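Local coordinates for 5'-AMP-activated protein kinase subunit beta (Schizosaccharomyces pombe, PDB 2QRD) that serves as the beta subunit of AMP-activated protein kinase, probably holding the heterotrimer together and directing the kinase's location and substrate choice, at residues N55-H58 with V59-N62. Residues are numbered along the deposited sequence; the frame is centred on the assembly and turned at random.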
# COMPACT_ATOMS: atom_id res chain seq x y z
N ASN B 55 -8.65 16.22 4.55
CA ASN B 55 -8.97 15.86 5.92
C ASN B 55 -10.39 15.33 6.01
O ASN B 55 -11.31 15.88 5.39
CB ASN B 55 -8.75 17.05 6.87
CG ASN B 55 -7.29 17.43 6.97
OD1 ASN B 55 -6.40 16.64 6.63
ND2 ASN B 55 -7.03 18.64 7.42
N PRO B 56 -10.58 14.25 6.77
CA PRO B 56 -11.91 13.66 6.78
C PRO B 56 -12.83 14.35 7.77
O PRO B 56 -12.38 15.05 8.67
CB PRO B 56 -11.64 12.22 7.22
CG PRO B 56 -10.46 12.35 8.14
CD PRO B 56 -9.64 13.53 7.65
N ASN B 57 -14.12 14.15 7.59
CA ASN B 57 -15.11 14.50 8.59
C ASN B 57 -14.88 13.56 9.79
O ASN B 57 -14.98 12.33 9.66
CB ASN B 57 -16.50 14.33 7.99
CG ASN B 57 -17.61 14.82 8.88
OD1 ASN B 57 -17.43 15.11 10.06
ND2 ASN B 57 -18.81 14.89 8.31
N HIS B 58 -14.53 14.16 10.93
CA HIS B 58 -14.29 13.44 12.16
C HIS B 58 -15.46 12.54 12.56
O HIS B 58 -15.24 11.52 13.23
CB HIS B 58 -13.93 14.39 13.31
CG HIS B 58 -12.87 15.40 12.96
ND1 HIS B 58 -11.73 15.08 12.23
CD2 HIS B 58 -12.77 16.73 13.23
CE1 HIS B 58 -10.99 16.16 12.07
NE2 HIS B 58 -11.60 17.17 12.67
N VAL B 59 -16.68 12.87 12.15
CA VAL B 59 -17.80 11.96 12.44
C VAL B 59 -17.81 10.69 11.57
O VAL B 59 -18.54 9.76 11.89
CB VAL B 59 -19.22 12.65 12.47
CG1 VAL B 59 -19.29 13.78 13.51
CG2 VAL B 59 -19.64 13.12 11.09
N LEU B 60 -17.02 10.64 10.49
CA LEU B 60 -17.03 9.49 9.57
C LEU B 60 -15.81 8.58 9.73
O LEU B 60 -15.53 7.73 8.87
CB LEU B 60 -17.16 9.95 8.12
CG LEU B 60 -18.35 10.85 7.73
CD1 LEU B 60 -18.19 11.40 6.31
CD2 LEU B 60 -19.67 10.11 7.92
N LEU B 61 -15.10 8.78 10.82
CA LEU B 61 -14.03 7.89 11.25
C LEU B 61 -14.53 6.46 11.55
O LEU B 61 -15.55 6.25 12.22
CB LEU B 61 -13.32 8.50 12.47
CG LEU B 61 -12.02 9.29 12.21
CD1 LEU B 61 -11.93 9.90 10.82
CD2 LEU B 61 -11.83 10.36 13.27
N ASN B 62 -13.80 5.48 11.02
CA ASN B 62 -14.12 4.06 11.13
C ASN B 62 -15.57 3.67 10.79
O ASN B 62 -16.15 2.80 11.41
CB ASN B 62 -13.57 3.45 12.43
CG ASN B 62 -12.01 3.40 12.45
OD1 ASN B 62 -11.38 3.84 13.42
ND2 ASN B 62 -11.39 2.89 11.38
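Asn57 opens a turn and holds it with two oxygens, one from its side chain and one from its backbone. Asn57 OD1 accepts the N-H of Val59, two residues on, with Val59 N at 3.2 Å (N-H...O 160°), which meets the definition of an Asx turn. The backbone O of Asn57 takes the N-H of Leu60, with Leu60 N at 2.8 Å, and the backbone angles of His58 and Val59 make this a type I beta turn. Both donors sit well above the plane of the carbonyl they address. The amide can fold over the turn because chi1 of -173° sets CG opposite the backbone N and beside the carbonyl carbon. There it meets Val59 CG2, which lies 3.1 Å from Asn57 OD1 and 3.4 Å from Asn57 ND2, a tight fit. Leu60 CD1 lies 3.8 Å from Asn57 CB, nearer the backbone on the same side chain. With an alanine at Asn57, the Val59 N-H would probably lose its side-chain acceptor, and a gap would open beside Val59 CG2. Leu61 sends its two methyls to different partners, CD1 to Pro56 CG at 3.9 Å and CD2 to His58 O at 3.6 Å. The turn belongs to the loop between helix 46-49 and strand 65-67 in the interaction domain; Pro56 and Leu61 rest on Thr79 of strand 74-82, while Leu60 packs on Leu35 and on Phe15 of the SNF1-like kinase chain.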